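PDB 2PYX: tryptophan halogenase from Shewanella frigidimarina, which probably binds FAD and uses flavin-dependent, monooxygenase-type chemistry to halogenate tryptophan or a related substrate. Local coordinates for residues G91-N96 with S108-F113; P112-H117 with C142-L147; L240-L245 with C342-C347; T229-L234 with I350-G355. All blocks are in the same frame, centred on the assembly; numbering follows the deposited sequence.

Interaction 1: G91-N96 with S108-F113; sequences GSRFIN and SYLHPF
Phe94 and Tyr109 sit opposite each other on one face of an antiparallel strand pair, and with Gly91 they have the most surface buried by the opposite segment. Their planes are 24° from parallel, but the rings are slid apart, with centroids 5.2 Å from each other, and barely overlap. The touch is therefore off-centre: Tyr109 CE2 lies 3.3 Å from Phe94 CB, and Tyr109 OH lies 3.3 Å from Phe94 CD2. Beside them on this face, His111 CB meets the edge of the Phe94 ring. Backbone bonds in both directions link Phe94 to Tyr109 and Ser92 to His111; Phe94 N to Tyr109 O measures 2.9 Å. The other face carries Arg93, Leu110 and Ser108. Arg93 CG is anti to its backbone N (chi1 -171°) and rests 3.4 Å from Tyr109 O. In the conformer given, Leu110 CD1 lies over one face of the Arg93 guanidinium, whose NH1 is bonded to Gln145. At the far end, Gly91 passes bare backbone over the Phe113 ring in a CH-pi contact, CA 4.0 Å from the centroid and nearly on the ring normal. This is a regular antiparallel ladder within the larger mixed sheet, and strand 87-95 also pairs with strand 274-279. The ladder lies beside the predicted active site: His111 ND1 bonds Glu361, probably a tryptophan-binding residue, and Phe113 lies close to Lys89, the predicted catalytic residue.

Interaction 2: P112-H117 with C142-L147; sequences PFSLPH and CSQQVL
The start of helix 144-149 is tied to the loop that follows strand 108-112 through one glutamine carboxamide, with Gln144 reaching across to Ser114 and Pro112. Beyond CG the Gln144 chain is extended, CD being anti to CA (chi2 180°), and this carries the amide to the loop backbone. Ser114 N donates to Gln144 OE1 at 2.9 Å with an N-H...O angle of 158°, arriving tilted out of the carbonyl plane. Ser114 OG lies 3.1 Å from the same Gln144 OE1, a weak bond that is not settled, because the one hydroxyl proton has another acceptor within reach; Ser114 OG also makes a weak bond with Asn166 OD1. Pro112 CB also presses on Gln144 OE1 at 3.1 Å, giving the oxygen an apolar neighbour beside its donors. The other end of the carboxamide is held as well: Gln144 NE2 bonds Asn167 O and Gln90 OE1, which fixes how the group is turned. Alongside, the ring of Pro112 meets sulfur, CG lying 3.7 Å from Cys142 SG in the conformer given. A water completes the link, 3.1 Å from Ser114 OG and accepting from Ser143 N at 2.9 Å. Tyr467 of helix 462-471 packs on Pro112, Pro116 and Cys142 and its hydroxyl donates to Ser114 O, while helix 484-507 lies against Ser143 and Val146. On the strand side, backbone bonding joins Phe113 to Gln90 in strand 87-95, so the loop runs between that sheet and the surrounding helices.

Interaction 3: L240-L245 with C342-C347; sequences LQVPFL and CWQNNC
Apolar packing between Leu240 and Val242 on one side and Gln344 and Cys347 on the other carries this contact. Leu240 CG is anti to the carbonyl carbon (chi1 -66°), and its CD1 branch does the closest touching. Leu240 CD1 is 3.4 Å from Cys347 CB, tighter than usual for two carbons, and 3.6 Å from Gln344 O. Val242 approaches with its CG2 branch, 3.7 Å from Gln344 CB, the two side chains slanting across each other. Gln344 thus offers its aliphatic CB and CG to the hydrophobic partners. The segment 342-347 is a tight hairpin at the antiparallel edge of the mixed, Rossmann-type sheet, where strand 343-344 is outermost; Leu240 directly follows helix 234-239, whose Leu235 and Leu236 extend the same apolar patch. Backbone hydrogen bonds close the hairpin as a type II' turn from Gln344 to Cys347: Gln344 N to Cys347 O is 2.9 Å, and Cys347 N to Gln344 O is 3.0 Å. Among the side-chain polar bonds, Gln344 bends at chi2 (65°), and its NE2 donates to Asn345 OD1 at 2.9 Å, nearly straight. The acceptor lies in the Gln344 amide plane, whereas the donor stands above the Asn345 carbonyl plane. Both amides have further partners, Gln344 OE1 bonding Lys341 NZ and Asn345 ND2 bonding Asp208.

Interaction 4: T229-L234 with I350-G355; sequences TGAKSL and IGMAAG
Ser233 holds OG anti to its backbone N (chi1 -163°) and directs it at Ala353 O, while chi3 of Met352 (54°) brings CE of this selenomethionine toward Ala231. The two loops follow the neighbouring parallel strands 224-227 and 347-349 of the Rossmann-type sheet, near residues predicted to bind FAD. Ser233 OG donates to Ala353 O at 2.8 Å, in the carbonyl plane and on a lone pair, and is also bonded to Gly237 N in the helix that follows. Gly230 O receives Ser233 N in a bond within its own loop and also takes a CA-H...O contact from Ala353 CA at 3.0 Å; Ala353 CB leans on the same oxygen at 3.4 Å. A water bridges the loops: it accepts from Gly230 N at 3.0 Å and Ala353 N at 2.9 Å, and donates to Ile350 O. Met352 N bonds a tartrate probably taken from the crystallisation liquor. Met352 CB lies 3.7 Å from Ala231 N, and in the conformer given Met352 CE reaches to 4.1 Å from Ala231 CB.

From the N terminus, interaction 1 comes first, closing the short connection between strands 87-95 and 108-112, which contains no helix or strand. Interaction 2 starts where it ends, sharing Pro112 and Phe113, and closes a mostly irregular excursion back onto helix 144-149; the Arg93-Gln145 bond joins the two directly. Much later the chain opens interaction 4 at 229-234, and interaction 3 (240-245 with 342-347) is nested inside the loop that 350-355 closes. These two have centres about 11 Å apart; interaction 4 joins the loops after strands 224-227 and 347-349, interaction 3 the end of helix 234-239 to the Rossmann-type sheet's edge hairpin 343-349. Both lie across the chain's centre from the first pair.

Interaction 1: G91-N96 with S108-F113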
loop_
_atom_site.group_PDB
_atom_site.type_symbol
_atom_site.label_atom_id
_atom_site.label_comp_id
_atom_site.label_asym_id
_atom_site.label_seq_id
_atom_site.Cartn_x
_atom_site.Cartn_y
_atom_site.Cartn_z
ATOM N N GLY A 91 -7.395 -7.952 -1.734
ATOM C CA GLY A 91 -6.561 -7.727 -2.918
ATOM C C GLY A 91 -7.150 -6.640 -3.790
ATOM O O GLY A 91 -7.905 -5.791 -3.310
ATOM N N SER A 92 -6.720 -6.632 -5.049
ATOM C CA SER A 92 -7.173 -5.691 -6.071
ATOM C C SER A 92 -7.715 -6.462 -7.257
ATOM O O SER A 92 -7.074 -7.390 -7.750
ATOM C CB SER A 92 -6.033 -4.813 -6.575
ATOM O OG SER A 92 -5.523 -3.956 -5.564
ATOM N N ARG A 93 -8.918 -6.073 -7.684
ATOM C CA ARG A 93 -9.502 -6.630 -8.886
ATOM C C ARG A 93 -9.414 -5.607 -9.997
ATOM O O ARG A 93 -9.862 -4.466 -9.848
ATOM C CB ARG A 93 -10.949 -7.040 -8.705
ATOM C CG ARG A 93 -11.488 -7.835 -9.903
ATOM C CD ARG A 93 -12.897 -8.292 -9.680
ATOM N NE ARG A 93 -13.030 -9.095 -8.471
ATOM C CZ ARG A 93 -12.649 -10.366 -8.363
ATOM N NH1 ARG A 93 -12.105 -10.983 -9.391
ATOM N NH2 ARG A 93 -12.809 -11.017 -7.218
ATOM N N PHE A 94 -8.820 -6.046 -11.094
ATOM C CA PHE A 94 -8.507 -5.205 -12.259
ATOM C C PHE A 94 -9.518 -5.523 -13.370
ATOM O O PHE A 94 -9.574 -6.662 -13.841
ATOM C CB PHE A 94 -7.072 -5.456 -12.691
ATOM C CG PHE A 94 -6.096 -4.980 -11.671
ATOM C CD1 PHE A 94 -5.791 -3.628 -11.556
ATOM C CD2 PHE A 94 -5.523 -5.857 -10.752
ATOM C CE1 PHE A 94 -4.930 -3.179 -10.566
ATOM C CE2 PHE A 94 -4.655 -5.392 -9.759
ATOM C CZ PHE A 94 -4.344 -4.061 -9.693
ATOM N N ILE A 95 -10.274 -4.500 -13.772
ATOM C CA ILE A 95 -11.378 -4.637 -14.700
ATOM C C ILE A 95 -11.017 -3.833 -15.942
ATOM O O ILE A 95 -10.665 -2.668 -15.824
ATOM C CB ILE A 95 -12.667 -4.146 -14.031
ATOM C CG1 ILE A 95 -12.888 -4.937 -12.722
ATOM C CG2 ILE A 95 -13.840 -4.282 -14.974
ATOM C CD1 ILE A 95 -13.927 -4.344 -11.832
ATOM N N ASN A 96 -11.182 -4.436 -17.117
ATOM C CA ASN A 96 -10.993 -3.796 -18.406
ATOM C C ASN A 96 -9.576 -3.296 -18.685
ATOM O O ASN A 96 -9.376 -2.435 -19.512
ATOM C CB ASN A 96 -12.013 -2.669 -18.620
ATOM C CG ASN A 96 -13.438 -3.173 -18.698
ATOM O OD1 ASN A 96 -13.667 -4.363 -18.846
ATOM N ND2 ASN A 96 -14.378 -2.269 -18.511
ATOM N N SER A 108 -11.609 -9.188 -16.508
ATOM C CA SER A 108 -11.362 -8.971 -15.099
ATOM C C SER A 108 -10.443 -10.054 -14.590
ATOM O O SER A 108 -10.539 -11.236 -14.968
ATOM C CB SER A 108 -12.691 -9.049 -14.392
ATOM O OG SER A 108 -12.574 -8.862 -13.016
ATOM N N TYR A 109 -9.531 -9.633 -13.724
ATOM C CA TYR A 109 -8.716 -10.607 -13.007
ATOM C C TYR A 109 -8.420 -10.097 -11.593
ATOM O O TYR A 109 -8.552 -8.908 -11.305
ATOM C CB TYR A 109 -7.431 -10.922 -13.774
ATOM C CG TYR A 109 -6.355 -9.877 -13.596
ATOM C CD1 TYR A 109 -5.458 -9.945 -12.542
ATOM C CD2 TYR A 109 -6.262 -8.774 -14.443
ATOM C CE1 TYR A 109 -4.459 -8.997 -12.380
ATOM C CE2 TYR A 109 -5.275 -7.784 -14.267
ATOM C CZ TYR A 109 -4.386 -7.897 -13.211
ATOM O OH TYR A 109 -3.410 -6.920 -13.036
ATOM N N LEU A 110 -8.038 -11.032 -10.724
ATOM C CA LEU A 110 -7.727 -10.728 -9.334
ATOM C C LEU A 110 -6.248 -10.845 -9.027
ATOM O O LEU A 110 -5.597 -11.789 -9.464
ATOM C CB LEU A 110 -8.478 -11.676 -8.371
ATOM C CG LEU A 110 -8.334 -11.316 -6.883
ATOM C CD1 LEU A 110 -8.919 -9.956 -6.487
ATOM C CD2 LEU A 110 -8.912 -12.450 -6.025
ATOM N N HIS A 111 -5.743 -9.862 -8.279
ATOM C CA HIS A 111 -4.458 -9.942 -7.625
ATOM C C HIS A 111 -4.773 -10.103 -6.153
ATOM O O HIS A 111 -5.030 -9.128 -5.462
ATOM C CB HIS A 111 -3.575 -8.709 -7.912
ATOM C CG HIS A 111 -2.305 -8.672 -7.115
ATOM N ND1 HIS A 111 -1.550 -7.527 -6.971
ATOM C CD2 HIS A 111 -1.692 -9.618 -6.362
ATOM C CE1 HIS A 111 -0.508 -7.782 -6.200
ATOM N NE2 HIS A 111 -0.577 -9.040 -5.805
ATOM N N PRO A 112 -4.795 -11.371 -5.675
ATOM C CA PRO A 112 -5.191 -11.626 -4.288
ATOM C C PRO A 112 -4.036 -11.390 -3.320
ATOM O O PRO A 112 -2.866 -11.428 -3.733
ATOM C CB PRO A 112 -5.544 -13.098 -4.290
ATOM C CG PRO A 112 -4.826 -13.669 -5.347
ATOM C CD PRO A 112 -4.455 -12.615 -6.373
ATOM N N PHE A 113 -4.344 -11.159 -2.044
ATOM C CA PHE A 113 -3.325 -11.126 -1.003
ATOM C C PHE A 113 -2.822 -12.536 -0.589
ATOM O O PHE A 113 -1.661 -12.679 -0.129
ATOM C CB PHE A 113 -3.790 -10.364 0.243
ATOM C CG PHE A 113 -3.826 -8.870 0.086
ATOM C CD1 PHE A 113 -2.862 -8.219 -0.679
ATOM C CD2 PHE A 113 -4.753 -8.109 0.788
ATOM C CE1 PHE A 113 -2.892 -6.848 -0.801
ATOM C CE2 PHE A 113 -4.789 -6.740 0.688
ATOM C CZ PHE A 113 -3.812 -6.112 -0.107
#

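Interaction 2: P112-H117 with C142-L147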
loop_
_atom_site.group_PDB
_atom_site.type_symbol
_atom_site.label_atom_id
_atom_site.label_comp_id
_atom_site.label_asym_id
_atom_site.label_seq_id
_atom_site.Cartn_x
_atom_site.Cartn_y
_atom_site.Cartn_z
ATOM N N PRO A 112 -4.795 -11.371 -5.675
ATOM C CA PRO A 112 -5.191 -11.626 -4.288
ATOM C C PRO A 112 -4.036 -11.390 -3.320
ATOM O O PRO A 112 -2.866 -11.428 -3.733
ATOM C CB PRO A 112 -5.544 -13.098 -4.290
ATOM C CG PRO A 112 -4.826 -13.669 -5.347
ATOM C CD PRO A 112 -4.455 -12.615 -6.373
ATOM N N PHE A 113 -4.344 -11.159 -2.044
ATOM C CA PHE A 113 -3.325 -11.126 -1.003
ATOM C C PHE A 113 -2.822 -12.536 -0.589
ATOM O O PHE A 113 -1.661 -12.679 -0.129
ATOM C CB PHE A 113 -3.790 -10.364 0.243
ATOM C CG PHE A 113 -3.826 -8.870 0.086
ATOM C CD1 PHE A 113 -2.862 -8.219 -0.679
ATOM C CD2 PHE A 113 -4.753 -8.109 0.788
ATOM C CE1 PHE A 113 -2.892 -6.848 -0.801
ATOM C CE2 PHE A 113 -4.789 -6.740 0.688
ATOM C CZ PHE A 113 -3.812 -6.112 -0.107
ATOM N N SER A 114 -3.645 -13.572 -0.764
ATOM C CA SER A 114 -3.234 -14.925 -0.419
ATOM C C SER A 114 -2.127 -15.388 -1.347
ATOM O O SER A 114 -2.202 -15.179 -2.571
ATOM C CB SER A 114 -4.377 -15.907 -0.593
ATOM O OG SER A 114 -5.301 -15.885 0.459
ATOM N N LEU A 115 -1.102 -16.045 -0.814
ATOM C CA LEU A 115 -0.088 -16.671 -1.665
ATOM C C LEU A 115 -0.618 -17.953 -2.295
ATOM O O LEU A 115 -1.519 -18.606 -1.739
ATOM C CB LEU A 115 1.194 -16.967 -0.890
ATOM C CG LEU A 115 1.883 -15.746 -0.278
ATOM C CD1 LEU A 115 3.038 -16.206 0.576
ATOM C CD2 LEU A 115 2.373 -14.811 -1.350
ATOM N N PRO A 116 -0.041 -18.347 -3.432
ATOM C CA PRO A 116 -0.450 -19.569 -4.098
ATOM C C PRO A 116 -0.403 -20.761 -3.169
ATOM O O PRO A 116 0.520 -20.886 -2.388
ATOM C CB PRO A 116 0.581 -19.698 -5.207
ATOM C CG PRO A 116 0.855 -18.256 -5.589
ATOM C CD PRO A 116 0.958 -17.608 -4.248
ATOM N N HIS A 117 -1.402 -21.612 -3.268
ATOM C CA HIS A 117 -1.490 -22.767 -2.376
ATOM C C HIS A 117 -0.269 -23.655 -2.486
ATOM O O HIS A 117 0.251 -23.877 -3.577
ATOM C CB HIS A 117 -2.714 -23.568 -2.698
ATOM C CG HIS A 117 -3.005 -24.630 -1.690
ATOM N ND1 HIS A 117 -3.606 -24.353 -0.481
ATOM C CD2 HIS A 117 -2.851 -25.972 -1.741
ATOM C CE1 HIS A 117 -3.755 -25.482 0.194
ATOM N NE2 HIS A 117 -3.319 -26.477 -0.555
ATOM N N CYS A 142 -5.459 -20.328 -5.688
ATOM C CA CYS A 142 -5.927 -19.737 -4.448
ATOM C C CYS A 142 -7.430 -19.835 -4.374
ATOM O O CYS A 142 -8.090 -20.219 -5.330
ATOM C CB CYS A 142 -5.450 -18.275 -4.271
ATOM S SG CYS A 142 -6.426 -17.015 -5.194
ATOM N N SER A 143 -7.956 -19.591 -3.182
ATOM C CA SER A 143 -9.410 -19.637 -2.991
ATOM C C SER A 143 -10.042 -18.257 -3.107
ATOM O O SER A 143 -11.243 -18.126 -3.305
ATOM C CB SER A 143 -9.773 -20.279 -1.637
ATOM O OG SER A 143 -9.278 -19.516 -0.555
ATOM N N GLN A 144 -9.239 -17.196 -3.024
ATOM C CA GLN A 144 -9.802 -15.842 -2.970
ATOM C C GLN A 144 -10.486 -15.370 -4.223
ATOM O O GLN A 144 -11.345 -14.491 -4.179
ATOM C CB GLN A 144 -8.705 -14.829 -2.608
ATOM C CG GLN A 144 -8.540 -14.726 -1.151
ATOM C CD GLN A 144 -7.473 -13.745 -0.691
ATOM O OE1 GLN A 144 -6.451 -13.614 -1.333
ATOM N NE2 GLN A 144 -7.689 -13.121 0.478
ATOM N N GLN A 145 -10.103 -15.893 -5.378
ATOM C CA GLN A 145 -10.765 -15.463 -6.612
ATOM C C GLN A 145 -12.247 -15.779 -6.507
ATOM O O GLN A 145 -13.089 -14.885 -6.600
ATOM C CB GLN A 145 -10.149 -16.092 -7.861
ATOM C CG GLN A 145 -10.840 -15.804 -9.199
ATOM C CD GLN A 145 -10.989 -14.300 -9.504
ATOM O OE1 GLN A 145 -11.438 -13.518 -8.657
ATOM N NE2 GLN A 145 -10.610 -13.902 -10.701
ATOM N N VAL A 146 -12.545 -17.042 -6.217
ATOM C CA VAL A 146 -13.919 -17.500 -6.080
ATOM C C VAL A 146 -14.622 -16.822 -4.897
ATOM O O VAL A 146 -15.748 -16.369 -5.043
ATOM C CB VAL A 146 -13.971 -19.049 -5.961
ATOM C CG1 VAL A 146 -15.359 -19.495 -5.566
ATOM C CG2 VAL A 146 -13.538 -19.691 -7.282
ATOM N N LEU A 147 -13.951 -16.720 -3.748
ATOM C CA LEU A 147 -14.585 -16.202 -2.555
ATOM C C LEU A 147 -14.894 -14.706 -2.660
ATOM O O LEU A 147 -15.942 -14.244 -2.247
ATOM C CB LEU A 147 -13.727 -16.515 -1.331
ATOM C CG LEU A 147 -13.481 -18.021 -1.112
ATOM C CD1 LEU A 147 -12.422 -18.303 -0.062
ATOM C CD2 LEU A 147 -14.756 -18.730 -0.726
HETATM O O HOH W 1 -6.544 -18.350 -0.920
#

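Interaction 3: L240-L245 with C342-C347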
loop_
_atom_site.group_PDB
_atom_site.type_symbol
_atom_site.label_atom_id
_atom_site.label_comp_id
_atom_site.label_asym_id
_atom_site.label_seq_id
_atom_site.Cartn_x
_atom_site.Cartn_y
_atom_site.Cartn_z
ATOM N N LEU A 240 17.545 19.574 3.449
ATOM C CA LEU A 240 18.717 18.749 3.144
ATOM C C LEU A 240 18.999 18.518 1.656
ATOM O O LEU A 240 19.968 17.833 1.313
ATOM C CB LEU A 240 18.644 17.432 3.927
ATOM C CG LEU A 240 18.755 17.582 5.451
ATOM C CD1 LEU A 240 18.352 16.294 6.145
ATOM C CD2 LEU A 240 20.158 18.001 5.884
ATOM N N GLN A 241 18.131 19.058 0.813
ATOM C CA GLN A 241 18.333 19.089 -0.628
ATOM C C GLN A 241 18.503 17.718 -1.263
ATOM O O GLN A 241 19.229 17.567 -2.247
ATOM C CB GLN A 241 19.496 20.043 -0.959
ATOM C CG GLN A 241 19.112 21.479 -0.702
ATOM C CD GLN A 241 18.149 22.031 -1.747
ATOM O OE1 GLN A 241 18.489 22.098 -2.933
ATOM N NE2 GLN A 241 16.950 22.429 -1.319
ATOM N N VAL A 242 17.790 16.705 -0.745
ATOM C CA VAL A 242 17.837 15.394 -1.368
ATOM C C VAL A 242 17.033 15.459 -2.655
ATOM O O VAL A 242 15.879 15.815 -2.620
ATOM C CB VAL A 242 17.274 14.305 -0.442
ATOM C CG1 VAL A 242 17.204 12.973 -1.167
ATOM C CG2 VAL A 242 18.139 14.192 0.813
ATOM N N PRO A 243 17.645 15.095 -3.781
ATOM C CA PRO A 243 16.959 15.211 -5.078
ATOM C C PRO A 243 15.760 14.299 -5.248
ATOM O O PRO A 243 15.704 13.199 -4.676
ATOM C CB PRO A 243 18.026 14.800 -6.105
ATOM C CG PRO A 243 19.258 14.720 -5.410
ATOM C CD PRO A 243 19.027 14.609 -3.938
ATOM N N PHE A 244 14.830 14.771 -6.070
ATOM C CA PHE A 244 13.615 14.018 -6.416
ATOM C C PHE A 244 13.801 13.366 -7.770
ATOM O O PHE A 244 14.258 14.014 -8.728
ATOM C CB PHE A 244 12.429 14.960 -6.478
ATOM C CG PHE A 244 11.111 14.255 -6.627
ATOM C CD1 PHE A 244 10.525 13.627 -5.537
ATOM C CD2 PHE A 244 10.430 14.230 -7.840
ATOM C CE1 PHE A 244 9.316 12.976 -5.633
ATOM C CE2 PHE A 244 9.216 13.585 -7.924
ATOM C CZ PHE A 244 8.660 12.954 -6.815
ATOM N N LEU A 245 13.447 12.083 -7.843
ATOM C CA LEU A 245 13.552 11.271 -9.059
ATOM C C LEU A 245 12.147 11.022 -9.671
ATOM O O LEU A 245 11.393 10.117 -9.287
ATOM C CB LEU A 245 14.258 9.933 -8.789
ATOM C CG LEU A 245 15.611 10.047 -8.095
ATOM C CD1 LEU A 245 16.179 8.682 -7.952
ATOM C CD2 LEU A 245 16.536 10.988 -8.817
ATOM N N CYS A 342 15.951 8.002 1.320
ATOM C CA CYS A 342 15.006 8.367 2.398
ATOM C C CYS A 342 15.704 8.865 3.670
ATOM O O CYS A 342 15.026 9.427 4.525
ATOM C CB CYS A 342 14.075 7.232 2.805
ATOM S SG CYS A 342 14.835 5.822 3.602
ATOM N N TRP A 343 17.011 8.687 3.788
ATOM C CA TRP A 343 17.730 8.984 5.024
ATOM C C TRP A 343 19.017 9.757 4.677
ATOM O O TRP A 343 19.868 9.248 3.970
ATOM C CB TRP A 343 18.056 7.699 5.771
ATOM C CG TRP A 343 18.559 7.836 7.173
ATOM C CD1 TRP A 343 19.192 8.907 7.735
ATOM C CD2 TRP A 343 18.481 6.817 8.181
ATOM N NE1 TRP A 343 19.506 8.614 9.066
ATOM C CE2 TRP A 343 19.090 7.344 9.359
ATOM C CE3 TRP A 343 17.972 5.505 8.205
ATOM C CZ2 TRP A 343 19.180 6.615 10.518
ATOM C CZ3 TRP A 343 18.050 4.786 9.355
ATOM C CH2 TRP A 343 18.661 5.342 10.509
ATOM N N GLN A 344 19.081 11.019 5.102
ATOM C CA GLN A 344 20.234 11.883 4.839
ATOM C C GLN A 344 20.619 12.513 6.175
ATOM O O GLN A 344 19.763 13.065 6.865
ATOM C CB GLN A 344 19.843 12.981 3.832
ATOM C CG GLN A 344 20.953 13.973 3.505
ATOM C CD GLN A 344 22.110 13.299 2.805
ATOM O OE1 GLN A 344 21.956 12.684 1.731
ATOM N NE2 GLN A 344 23.296 13.393 3.406
ATOM N N ASN A 345 21.904 12.462 6.502
ATOM C CA ASN A 345 22.383 12.910 7.793
ATOM C C ASN A 345 21.520 12.203 8.857
ATOM O O ASN A 345 21.450 10.958 8.886
ATOM C CB ASN A 345 22.355 14.444 7.851
ATOM C CG ASN A 345 23.420 15.084 6.995
ATOM O OD1 ASN A 345 23.306 15.133 5.771
ATOM N ND2 ASN A 345 24.490 15.541 7.634
ATOM N N ASN A 346 20.884 12.972 9.730
ATOM C CA ASN A 346 20.068 12.429 10.838
ATOM C C ASN A 346 18.591 12.646 10.626
ATOM O O ASN A 346 17.822 12.816 11.577
ATOM C CB ASN A 346 20.498 13.012 12.193
ATOM C CG ASN A 346 20.312 14.487 12.284
ATOM O OD1 ASN A 346 20.303 15.231 11.282
ATOM N ND2 ASN A 346 20.140 14.968 13.538
ATOM N N CYS A 347 18.186 12.609 9.352
ATOM C CA CYS A 347 16.814 12.843 8.944
ATOM C C CYS A 347 16.345 11.701 8.050
ATOM O O CYS A 347 16.989 11.381 7.046
ATOM C CB CYS A 347 16.666 14.169 8.191
ATOM S SG CYS A 347 14.974 14.501 7.595
#

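Interaction 4: T229-L234 with I350-G355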
loop_
_atom_site.group_PDB
_atom_site.type_symbol
_atom_site.label_atom_id
_atom_site.label_comp_id
_atom_site.label_asym_id
_atom_site.label_seq_id
_atom_site.Cartn_x
_atom_site.Cartn_y
_atom_site.Cartn_z
ATOM N N THR A 229 6.259 15.553 6.723
ATOM C CA THR A 229 5.603 16.796 6.293
ATOM C C THR A 229 4.834 16.684 4.957
ATOM O O THR A 229 4.300 17.695 4.455
ATOM C CB THR A 229 6.624 17.945 6.177
ATOM O OG1 THR A 229 7.602 17.674 5.154
ATOM C CG2 THR A 229 7.267 18.189 7.501
ATOM N N GLY A 230 4.746 15.486 4.384
ATOM C CA GLY A 230 4.052 15.285 3.106
ATOM C C GLY A 230 4.885 15.677 1.913
ATOM O O GLY A 230 6.103 15.776 2.014
ATOM N N ALA A 231 4.222 15.871 0.756
ATOM C CA ALA A 231 4.906 16.071 -0.518
ATOM C C ALA A 231 5.867 17.260 -0.544
ATOM O O ALA A 231 6.855 17.285 -1.304
ATOM C CB ALA A 231 3.894 16.206 -1.645
ATOM N N LYS A 232 5.586 18.246 0.289
ATOM C CA LYS A 232 6.487 19.382 0.427
ATOM C C LYS A 232 7.850 19.009 0.961
ATOM O O LYS A 232 8.790 19.754 0.736
ATOM C CB LYS A 232 5.869 20.479 1.292
ATOM C CG LYS A 232 5.638 20.119 2.744
ATOM N N SER A 233 7.974 17.875 1.659
ATOM C CA SER A 233 9.291 17.359 2.052
ATOM C C SER A 233 10.215 18.450 2.636
ATOM O O SER A 233 11.348 18.675 2.181
ATOM C CB SER A 233 9.935 16.624 0.894
ATOM O OG SER A 233 10.997 15.784 1.302
ATOM N N LEU A 234 9.726 19.085 3.687
ATOM C CA LEU A 234 10.409 20.262 4.227
ATOM C C LEU A 234 11.800 20.029 4.830
ATOM O O LEU A 234 12.665 20.918 4.793
ATOM C CB LEU A 234 9.516 20.953 5.249
ATOM C CG LEU A 234 8.160 21.460 4.751
ATOM C CD1 LEU A 234 7.386 22.095 5.876
ATOM C CD2 LEU A 234 8.315 22.446 3.590
ATOM N N ILE A 350 9.391 9.742 5.898
ATOM C CA ILE A 350 8.400 8.673 5.937
ATOM C C ILE A 350 7.068 9.229 5.406
ATOM O O ILE A 350 6.629 10.327 5.810
ATOM C CB ILE A 350 8.259 8.066 7.354
ATOM C CG1 ILE A 350 9.629 7.547 7.827
ATOM C CG2 ILE A 350 7.186 6.997 7.416
ATOM C CD1 ILE A 350 9.666 6.798 9.145
ATOM N N GLY A 351 6.454 8.483 4.501
ATOM C CA GLY A 351 5.270 8.928 3.818
ATOM C C GLY A 351 5.609 9.727 2.575
ATOM O O GLY A 351 6.644 9.462 1.918
HETATM N N MSE A 352 4.719 10.648 2.207
HETATM C CA MSE A 352 4.845 11.417 0.967
HETATM C C MSE A 352 6.089 12.296 0.931
HETATM O O MSE A 352 6.545 12.689 -0.158
HETATM C CB MSE A 352 3.591 12.250 0.743
HETATM C CG MSE A 352 2.372 11.361 0.656
HETATM SE SE MSE A 352 0.696 12.320 0.426
HETATM C CE MSE A 352 1.131 13.227 -0.967
ATOM N N ALA A 353 6.651 12.611 2.107
ATOM C CA ALA A 353 7.898 13.353 2.147
ATOM C C ALA A 353 9.026 12.584 1.459
ATOM O O ALA A 353 9.989 13.201 0.965
ATOM C CB ALA A 353 8.308 13.710 3.563
ATOM N N ALA A 354 8.948 11.240 1.447
ATOM C CA ALA A 354 9.926 10.425 0.713
ATOM C C ALA A 354 9.601 10.181 -0.766
ATOM O O ALA A 354 10.474 10.174 -1.609
ATOM C CB ALA A 354 10.118 9.106 1.390
ATOM N N GLY A 355 8.341 9.939 -1.059
ATOM C CA GLY A 355 7.925 9.762 -2.428
ATOM C C GLY A 355 6.468 9.450 -2.498
ATOM O O GLY A 355 5.815 9.191 -1.495
HETATM O O HOH W 2 5.319 12.555 4.734
#